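Long-range contacts in Cow rumen GH26 endo-mannanase (Metagenome, PDB 6UEH), which hydrolyses internal beta-1,4-mannosidic linkages of mannans, probably including galactomannan, as a family 26 endo-mannanase of the cow rumen: residues Y284-I289 against W341-D346; M291-L296 against Y352-L357. All blocks are in the same frame, centred on the assembly; numbering follows the deposited sequence.

Overall arrangement
Both interactions join helix 280-301 to the part of the chain that follows strand 306-309: interaction 1 to helix 334-351, interaction 2 to the turn that leaves that helix and enters strand 357-362. Their centres lie 11 Å apart. Along the chain the segments alternate, 284-289 and 291-296 first, then 341-346 and 352-357, so the contact moves along helix 280-301 as the partner runs from helix 334-351 into the loop after it. Ile289 CG2 and Tyr352 CE2, 4.0 Å apart, connect the two. Everything lies within the family 26 TIM barrel, where interaction 1 packs two successive outer helices together and interaction 2 sets the first of them against the loop that returns the chain to the barrel.

Interaction 1 of 2, residues Y284-I289 against W341-D346; sequences YWNEAI and WKYLYD
Tyr343 reaches across from helix 334-351 and runs its ring alongside Trp285 to reach Asn286 of helix 280-301. Its CB points toward the other helix, and CG stands anti to the backbone N (chi1 -176°), extending the side chain away from its own backbone N. From CB outward, Tyr343 CD1 is the first atom to make close contact, 3.4 Å from Trp285 NE1. Tyr343 CE1 comes next: it sits 3.6 Å from Trp285 CD1, and Ile289 CD1 approaches it at the edge of the phenol ring. The indole and phenol slide past each other in opposite directions with their planes 33° apart, an oblique pairing. At the tip, Tyr343 OH donates to Asn286 OD1 over 2.7 Å, in the carbonyl plane and on a lone pair; Asn282 ND2 also bonds this hydroxyl, so its polar end is gripped by two asparagines. Beside this, Ile289 CG1 meets Leu344 CD1 at 3.9 Å, while Ile289 CD1 also lies over one face of the indole, offset toward its rim. The two segments cross at -45°, with axes 11.7 Å apart. Trp239, just beyond strand 234-238, and Trp328, ahead of helix 334-351, add their rings around Trp285 where these two outer helices of the barrel pack together.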
ATOM      1  N   TYR A 284      -2.389 -30.174   6.860  1.00 18.53           N
ATOM      2  CA  TYR A 284      -2.874 -29.660   5.582  1.00 17.19           C
ATOM      3  C   TYR A 284      -2.015 -28.500   5.099  1.00 15.80           C
ATOM      4  O   TYR A 284      -1.601 -28.465   3.940  1.00 16.16           O
ATOM      5  CB  TYR A 284      -4.333 -29.200   5.660  1.00 16.50           C
ATOM      6  CG  TYR A 284      -4.759 -28.536   4.370  1.00 16.87           C
ATOM      7  CD1 TYR A 284      -5.020 -29.296   3.236  1.00 18.67           C
ATOM      8  CD2 TYR A 284      -4.853 -27.153   4.270  1.00 15.99           C
ATOM      9  CE1 TYR A 284      -5.385 -28.701   2.046  1.00 20.14           C
ATOM     10  CE2 TYR A 284      -5.218 -26.547   3.079  1.00 16.36           C
ATOM     11  CZ  TYR A 284      -5.482 -27.326   1.972  1.00 18.97           C
ATOM     12  OH  TYR A 284      -5.843 -26.732   0.783  1.00 19.83           O
ATOM     13  N   TRP A 285      -1.770 -27.550   5.999  1.00 14.73           N
ATOM     14  CA  TRP A 285      -0.963 -26.368   5.711  1.00 16.45           C
ATOM     15  C   TRP A 285       0.404 -26.781   5.166  1.00 15.62           C
ATOM     16  O   TRP A 285       0.884 -26.221   4.180  1.00 16.31           O
ATOM     17  CB  TRP A 285      -0.838 -25.514   6.984  1.00 14.96           C
ATOM     18  CG  TRP A 285      -0.063 -24.217   6.887  1.00 15.11           C
ATOM     19  CD1 TRP A 285       0.893 -23.778   7.758  1.00 16.19           C
ATOM     20  CD2 TRP A 285      -0.205 -23.182   5.900  1.00 16.59           C
ATOM     21  NE1 TRP A 285       1.365 -22.549   7.372  1.00 17.98           N
ATOM     22  CE2 TRP A 285       0.710 -22.160   6.234  1.00 17.81           C
ATOM     23  CE3 TRP A 285      -1.007 -23.023   4.764  1.00 16.40           C
ATOM     24  CZ2 TRP A 285       0.845 -21.000   5.473  1.00 18.61           C
ATOM     25  CZ3 TRP A 285      -0.870 -21.870   4.010  1.00 18.47           C
ATOM     26  CH2 TRP A 285       0.051 -20.874   4.367  1.00 19.21           C
ATOM     27  N   ASN A 286       1.009 -27.789   5.787  1.00 18.62           N
ATOM     28  CA  ASN A 286       2.300 -28.296   5.330  1.00 21.24           C
ATOM     29  C   ASN A 286       2.235 -28.931   3.944  1.00 22.98           C
ATOM     30  O   ASN A 286       3.160 -28.777   3.147  1.00 20.36           O
ATOM     31  CB  ASN A 286       2.865 -29.298   6.336  1.00 18.67           C
ATOM     32  CG  ASN A 286       3.460 -28.620   7.555  1.00 18.64           C
ATOM     33  OD1 ASN A 286       3.889 -27.467   7.488  1.00 18.39           O
ATOM     34  ND2 ASN A 286       3.491 -29.331   8.676  1.00 19.43           N
ATOM     35  N   GLU A 287       1.147 -29.644   3.657  1.00 18.93           N
ATOM     36  CA  GLU A 287       0.961 -30.238   2.335  1.00 21.84           C
ATOM     37  C   GLU A 287       0.825 -29.160   1.267  1.00 17.90           C
ATOM     38  O   GLU A 287       1.380 -29.282   0.176  1.00 17.63           O
ATOM     39  CB  GLU A 287      -0.270 -31.148   2.308  1.00 25.20           C
ATOM     40  CG  GLU A 287      -0.101 -32.465   3.039  1.00 29.95           C
ATOM     41  CD  GLU A 287      -1.240 -33.427   2.754  1.00 34.39           C
ATOM     42  OE1 GLU A 287      -1.967 -33.205   1.763  1.00 35.62           O
ATOM     43  OE2 GLU A 287      -1.410 -34.401   3.517  1.00 36.68           O
ATOM     44  N   ALA A 288       0.082 -28.103   1.586  1.00 17.78           N
ATOM     45  CA  ALA A 288      -0.094 -26.989   0.660  1.00 16.95           C
ATOM     46  C   ALA A 288       1.229 -26.267   0.416  1.00 16.75           C
ATOM     47  O   ALA A 288       1.545 -25.893  -0.714  1.00 16.38           O
ATOM     48  CB  ALA A 288      -1.141 -26.020   1.189  1.00 17.11           C
ATOM     49  N   ILE A 289       2.000 -26.074   1.481  1.00 15.82           N
ATOM     50  CA  ILE A 289       3.315 -25.451   1.366  1.00 15.34           C
ATOM     51  C   ILE A 289       4.243 -26.312   0.508  1.00 16.21           C
ATOM     52  O   ILE A 289       5.002 -25.792  -0.313  1.00 16.38           O
ATOM     53  CB  ILE A 289       3.947 -25.216   2.752  1.00 15.34           C
ATOM     54  CG1 ILE A 289       3.162 -24.150   3.517  1.00 13.38           C
ATOM     55  CG2 ILE A 289       5.402 -24.788   2.626  1.00 15.52           C
ATOM     56  CD1 ILE A 289       3.615 -23.978   4.952  1.00 16.02           C
ATOM     57  N   TRP A 341       3.025 -15.995   8.880  1.00 17.11           N
ATOM     58  CA  TRP A 341       3.958 -15.475   7.882  1.00 16.06           C
ATOM     59  C   TRP A 341       5.379 -15.956   8.152  1.00 16.30           C
ATOM     60  O   TRP A 341       6.078 -16.414   7.244  1.00 16.21           O
ATOM     61  CB  TRP A 341       3.929 -13.944   7.852  1.00 15.86           C
ATOM     62  CG  TRP A 341       4.923 -13.337   6.893  1.00 15.53           C
ATOM     63  CD1 TRP A 341       6.252 -13.106   7.121  1.00 16.22           C
ATOM     64  CD2 TRP A 341       4.662 -12.880   5.559  1.00 15.86           C
ATOM     65  NE1 TRP A 341       6.831 -12.535   6.012  1.00 16.00           N
ATOM     66  CE2 TRP A 341       5.878 -12.387   5.038  1.00 15.91           C
ATOM     67  CE3 TRP A 341       3.519 -12.840   4.754  1.00 15.70           C
ATOM     68  CZ2 TRP A 341       5.982 -11.862   3.751  1.00 16.21           C
ATOM     69  CZ3 TRP A 341       3.625 -12.317   3.474  1.00 15.30           C
ATOM     70  CH2 TRP A 341       4.847 -11.838   2.986  1.00 15.40           C
ATOM     71  N   LYS A 342       5.807 -15.838   9.404  1.00 17.31           N
ATOM     72  CA  LYS A 342       7.141 -16.279   9.795  1.00 18.16           C
ATOM     73  C   LYS A 342       7.300 -17.781   9.581  1.00 17.08           C
ATOM     74  O   LYS A 342       8.363 -18.245   9.171  1.00 17.22           O
ATOM     75  CB  LYS A 342       7.425 -15.912  11.253  1.00 19.45           C
ATOM     76  CG  LYS A 342       7.536 -14.413  11.497  1.00 20.87           C
ATOM     77  CD  LYS A 342       7.893 -14.110  12.944  1.00 23.42           C
ATOM     78  CE  LYS A 342       8.036 -12.615  13.173  1.00 25.22           C
ATOM     79  NZ  LYS A 342       8.355 -12.300  14.594  1.00 27.47           N
ATOM     80  N   TYR A 343       6.235 -18.531   9.851  1.00 17.31           N
ATOM     81  CA  TYR A 343       6.227 -19.976   9.632  1.00 17.84           C
ATOM     82  C   TYR A 343       6.512 -20.300   8.171  1.00 17.00           C
ATOM     83  O   TYR A 343       7.382 -21.114   7.866  1.00 17.66           O
ATOM     84  CB  TYR A 343       4.880 -20.573  10.057  1.00 17.38           C
ATOM     85  CG  TYR A 343       4.796 -22.085   9.968  1.00 17.41           C
ATOM     86  CD1 TYR A 343       4.451 -22.717   8.779  1.00 16.84           C
ATOM     87  CD2 TYR A 343       5.043 -22.878  11.081  1.00 18.41           C
ATOM     88  CE1 TYR A 343       4.367 -24.096   8.699  1.00 18.03           C
ATOM     89  CE2 TYR A 343       4.959 -24.257  11.011  1.00 19.17           C
ATOM     90  CZ  TYR A 343       4.620 -24.862   9.817  1.00 19.43           C
ATOM     91  OH  TYR A 343       4.539 -26.235   9.745  1.00 20.27           O
ATOM     92  N   LEU A 344       5.774 -19.654   7.272  1.00 15.83           N
ATOM     93  CA  LEU A 344       5.934 -19.877   5.838  1.00 15.68           C
ATOM     94  C   LEU A 344       7.321 -19.453   5.364  1.00 16.44           C
ATOM     95  O   LEU A 344       7.968 -20.164   4.595  1.00 17.08           O
ATOM     96  CB  LEU A 344       4.858 -19.121   5.055  1.00 13.55           C
ATOM     97  CG  LEU A 344       4.943 -19.215   3.528  1.00 13.50           C
ATOM     98  CD1 LEU A 344       4.809 -20.662   3.059  1.00 14.49           C
ATOM     99  CD2 LEU A 344       3.889 -18.335   2.875  1.00 13.74           C
ATOM    100  N   TYR A 345       7.767 -18.292   5.834  1.00 15.44           N
ATOM    101  CA  TYR A 345       9.082 -17.762   5.488  1.00 15.35           C
ATOM    102  C   TYR A 345      10.182 -18.739   5.889  1.00 17.12           C
ATOM    103  O   TYR A 345      11.073 -19.046   5.096  1.00 16.90           O
ATOM    104  CB  TYR A 345       9.302 -16.407   6.166  1.00 16.06           C
ATOM    105  CG  TYR A 345      10.566 -15.675   5.758  1.00 16.69           C
ATOM    106  CD1 TYR A 345      11.804 -16.043   6.270  1.00 17.53           C
ATOM    107  CD2 TYR A 345      10.514 -14.591   4.888  1.00 16.27           C
ATOM    108  CE1 TYR A 345      12.959 -15.369   5.909  1.00 18.38           C
ATOM    109  CE2 TYR A 345      11.663 -13.908   4.525  1.00 12.89           C
ATOM    110  CZ  TYR A 345      12.882 -14.302   5.040  1.00 16.55           C
ATOM    111  OH  TYR A 345      14.029 -13.628   4.684  1.00 16.32           O
ATOM    112  N   ASP A 346      10.116 -19.217   7.127  1.00 18.68           N
ATOM    113  CA  ASP A 346      11.110 -20.154   7.637  1.00 21.50           C
ATOM    114  C   ASP A 346      11.049 -21.492   6.910  1.00 19.12           C
ATOM    115  O   ASP A 346      12.083 -22.083   6.604  1.00 17.65           O
ATOM    116  CB  ASP A 346      10.926 -20.368   9.141  1.00 25.33           C
ATOM    117  CG  ASP A 346      11.275 -19.135   9.954  1.00 29.90           C
ATOM    118  OD1 ASP A 346      11.888 -18.203   9.390  1.00 30.72           O
ATOM    119  OD2 ASP A 346      10.949 -19.104  11.160  1.00 31.17           O
TER

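Interaction 2 of 2, residues M291-L296 against Y352-L357; sequences MLAEQL and YDLHNL
Tyr352 covers Ala293 of helix 280-301 with its ring at the start of an alpha-to-beta turn of the TIM barrel, where the chain leaves helix 334-351 and heads into strand 357-362. Ala293 CB stands over one face of the phenol, 3.7 Å from the centroid of the Tyr352 ring and 17° off its normal, a CH-pi contact. Shortening Tyr352 to an alanine would probably uncover this methyl group and open a gap between the turn and the helix. Asp353 then takes a positive phi of 54°, the first residue to leave helical geometry, and the chain swings round so that Leu354 again faces the helix. Leu354 CD1 touches Ala293 CB and lies 3.8 Å from Leu296 CB, while its CD2 rests against the Leu296 carbonyl. His355 turns back to Asp353: His355 NE2 donates to Asp353 OD1 over 2.6 Å, close to the imidazole plane but from above the carboxylate plane. With ND1 bonded to Asp147, the imidazole is held at both nitrogens. Asn356 ND2 comes to 3.6 Å from Leu296 O, but its hydrogen bond goes to Val304 O, beyond the helix end. Leu357 opens the strand, its side chain crossing that of Leu296 at about a right angle, with Leu357 CD1 and Leu296 CD1 4.1 Å apart.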
ATOM      1  N   MET A 291       3.426 -28.393  -1.937  1.00 17.92           N
ATOM      2  CA  MET A 291       3.048 -28.316  -3.345  1.00 18.82           C
ATOM      3  C   MET A 291       3.434 -26.968  -3.942  1.00 18.66           C
ATOM      4  O   MET A 291       3.824 -26.883  -5.109  1.00 17.82           O
ATOM      5  CB  MET A 291       1.551 -28.570  -3.513  1.00 18.50           C
ATOM      6  CG  MET A 291       1.129 -29.958  -3.063  1.00 20.03           C
ATOM      7  SD  MET A 291      -0.532 -30.413  -3.594  1.00 24.58           S
ATOM      8  CE  MET A 291      -0.641 -32.071  -2.929  1.00 22.92           C
ATOM      9  N   LEU A 292       3.333 -25.918  -3.133  1.00 17.50           N
ATOM     10  CA  LEU A 292       3.806 -24.599  -3.532  1.00 16.93           C
ATOM     11  C   LEU A 292       5.317 -24.599  -3.747  1.00 17.52           C
ATOM     12  O   LEU A 292       5.807 -24.123  -4.773  1.00 18.05           O
ATOM     13  CB  LEU A 292       3.437 -23.551  -2.482  1.00 15.60           C
ATOM     14  CG  LEU A 292       4.090 -22.180  -2.679  1.00 15.45           C
ATOM     15  CD1 LEU A 292       3.446 -21.432  -3.845  1.00 14.54           C
ATOM     16  CD2 LEU A 292       4.034 -21.360  -1.396  1.00 15.13           C
ATOM     17  N   ALA A 293       6.048 -25.136  -2.772  1.00 16.98           N
ATOM     18  CA  ALA A 293       7.509 -25.140  -2.816  1.00 17.51           C
ATOM     19  C   ALA A 293       8.019 -25.909  -4.025  1.00 17.51           C
ATOM     20  O   ALA A 293       9.052 -25.565  -4.603  1.00 16.30           O
ATOM     21  CB  ALA A 293       8.078 -25.731  -1.536  1.00 18.82           C
ATOM     22  N   GLU A 294       7.284 -26.951  -4.401  1.00 16.98           N
ATOM     23  CA  GLU A 294       7.631 -27.765  -5.556  1.00 20.04           C
ATOM     24  C   GLU A 294       7.686 -26.910  -6.819  1.00 17.20           C
ATOM     25  O   GLU A 294       8.583 -27.060  -7.643  1.00 16.97           O
ATOM     26  CB  GLU A 294       6.625 -28.907  -5.724  1.00 24.37           C
ATOM     27  CG  GLU A 294       6.905 -29.827  -6.900  1.00 30.36           C
ATOM     28  CD  GLU A 294       5.927 -30.988  -6.981  1.00 35.70           C
ATOM     29  OE1 GLU A 294       5.992 -31.752  -7.966  1.00 38.89           O
ATOM     30  OE2 GLU A 294       5.094 -31.138  -6.061  1.00 37.40           O
ATOM     31  N   GLN A 295       6.726 -26.003  -6.956  1.00 15.84           N
ATOM     32  CA  GLN A 295       6.684 -25.117  -8.113  1.00 17.82           C
ATOM     33  C   GLN A 295       7.740 -24.016  -8.025  1.00 17.75           C
ATOM     34  O   GLN A 295       8.373 -23.674  -9.026  1.00 19.40           O
ATOM     35  CB  GLN A 295       5.288 -24.508  -8.258  1.00 16.96           C
ATOM     36  CG  GLN A 295       4.218 -25.548  -8.509  1.00 18.37           C
ATOM     37  CD  GLN A 295       4.570 -26.464  -9.667  1.00 19.15           C
ATOM     38  OE1 GLN A 295       4.987 -26.005 -10.731  1.00 18.81           O
ATOM     39  NE2 GLN A 295       4.415 -27.769  -9.462  1.00 20.23           N
ATOM     40  N   LEU A 296       7.929 -23.470  -6.829  1.00 15.34           N
ATOM     41  CA  LEU A 296       8.916 -22.416  -6.615  1.00 14.88           C
ATOM     42  C   LEU A 296      10.334 -22.930  -6.839  1.00 14.60           C
ATOM     43  O   LEU A 296      11.214 -22.177  -7.263  1.00 14.69           O
ATOM     44  CB  LEU A 296       8.782 -21.836  -5.205  1.00 14.14           C
ATOM     45  CG  LEU A 296       7.451 -21.126  -4.942  1.00 14.28           C
ATOM     46  CD1 LEU A 296       7.395 -20.577  -3.521  1.00 13.69           C
ATOM     47  CD2 LEU A 296       7.236 -20.017  -5.965  1.00 13.70           C
ATOM     48  N   TYR A 352      12.966 -25.912   2.631  1.00 21.37           N
ATOM     49  CA  TYR A 352      12.902 -26.130   1.188  1.00 20.41           C
ATOM     50  C   TYR A 352      14.022 -25.417   0.433  1.00 20.65           C
ATOM     51  O   TYR A 352      14.114 -25.524  -0.790  1.00 20.95           O
ATOM     52  CB  TYR A 352      11.540 -25.698   0.649  1.00 18.86           C
ATOM     53  CG  TYR A 352      10.426 -26.638   1.048  1.00 19.25           C
ATOM     54  CD1 TYR A 352      10.248 -27.849   0.393  1.00 20.34           C
ATOM     55  CD2 TYR A 352       9.563 -26.324   2.090  1.00 18.93           C
ATOM     56  CE1 TYR A 352       9.236 -28.721   0.758  1.00 21.34           C
ATOM     57  CE2 TYR A 352       8.546 -27.189   2.462  1.00 20.17           C
ATOM     58  CZ  TYR A 352       8.388 -28.384   1.793  1.00 21.14           C
ATOM     59  OH  TYR A 352       7.378 -29.248   2.156  1.00 22.61           O
ATOM     60  N   ASP A 353      14.863 -24.697   1.172  1.00 20.14           N
ATOM     61  CA  ASP A 353      16.061 -24.058   0.625  1.00 22.16           C
ATOM     62  C   ASP A 353      15.749 -23.149  -0.568  1.00 18.68           C
ATOM     63  O   ASP A 353      16.502 -23.100  -1.542  1.00 18.55           O
ATOM     64  CB  ASP A 353      17.088 -25.123   0.222  1.00 27.01           C
ATOM     65  CG  ASP A 353      18.510 -24.587   0.196  1.00 32.36           C
ATOM     66  OD1 ASP A 353      18.795 -23.612   0.924  1.00 34.15           O
ATOM     67  OD2 ASP A 353      19.344 -25.146  -0.548  1.00 34.77           O
ATOM     68  N   LEU A 354      14.636 -22.431  -0.481  1.00 16.86           N
ATOM     69  CA  LEU A 354      14.242 -21.491  -1.525  1.00 17.25           C
ATOM     70  C   LEU A 354      14.718 -20.079  -1.190  1.00 16.79           C
ATOM     71  O   LEU A 354      14.424 -19.554  -0.117  1.00 15.75           O
ATOM     72  CB  LEU A 354      12.726 -21.517  -1.715  1.00 16.66           C
ATOM     73  CG  LEU A 354      12.169 -22.814  -2.307  1.00 18.79           C
ATOM     74  CD1 LEU A 354      10.666 -22.908  -2.105  1.00 18.80           C
ATOM     75  CD2 LEU A 354      12.512 -22.894  -3.786  1.00 19.65           C
ATOM     76  N   HIS A 355      15.453 -19.464  -2.109  1.00 17.29           N
ATOM     77  CA  HIS A 355      16.053 -18.160  -1.843  1.00 16.51           C
ATOM     78  C   HIS A 355      15.899 -17.201  -3.018  1.00 16.53           C
ATOM     79  O   HIS A 355      16.530 -16.145  -3.053  1.00 15.94           O
ATOM     80  CB  HIS A 355      17.534 -18.326  -1.495  1.00 17.74           C
ATOM     81  CG  HIS A 355      17.787 -19.330  -0.413  1.00 19.53           C
ATOM     82  ND1 HIS A 355      17.494 -19.086   0.911  1.00 19.26           N
ATOM     83  CD2 HIS A 355      18.293 -20.585  -0.461  1.00 20.28           C
ATOM     84  CE1 HIS A 355      17.814 -20.145   1.633  1.00 20.16           C
ATOM     85  NE2 HIS A 355      18.300 -21.070   0.823  1.00 20.08           N
ATOM     86  N   ASN A 356      15.051 -17.574  -3.971  1.00 15.24           N
ATOM     87  CA  ASN A 356      14.839 -16.778  -5.176  1.00 15.92           C
ATOM     88  C   ASN A 356      13.643 -15.844  -5.050  1.00 14.97           C
ATOM     89  O   ASN A 356      13.147 -15.325  -6.048  1.00 15.36           O
ATOM     90  CB  ASN A 356      14.646 -17.697  -6.383  1.00 16.29           C
ATOM     91  CG  ASN A 356      13.453 -18.627  -6.219  1.00 17.09           C
ATOM     92  OD1 ASN A 356      13.148 -19.071  -5.111  1.00 16.69           O
ATOM     93  ND2 ASN A 356      12.772 -18.922  -7.321  1.00 13.04           N
ATOM     94  N   LEU A 357      13.187 -15.630  -3.822  1.00 14.80           N
ATOM     95  CA  LEU A 357      11.943 -14.911  -3.586  1.00 15.29           C
ATOM     96  C   LEU A 357      12.160 -13.514  -3.024  1.00 17.15           C
ATOM     97  O   LEU A 357      13.000 -13.305  -2.148  1.00 19.20           O
ATOM     98  CB  LEU A 357      11.051 -15.704  -2.630  1.00 14.94           C
ATOM     99  CG  LEU A 357      10.799 -17.167  -2.994  1.00 14.90           C
ATOM    100  CD1 LEU A 357       9.958 -17.847  -1.921  1.00 13.95           C
ATOM    101  CD2 LEU A 357      10.133 -17.273  -4.363  1.00 14.11           C
TER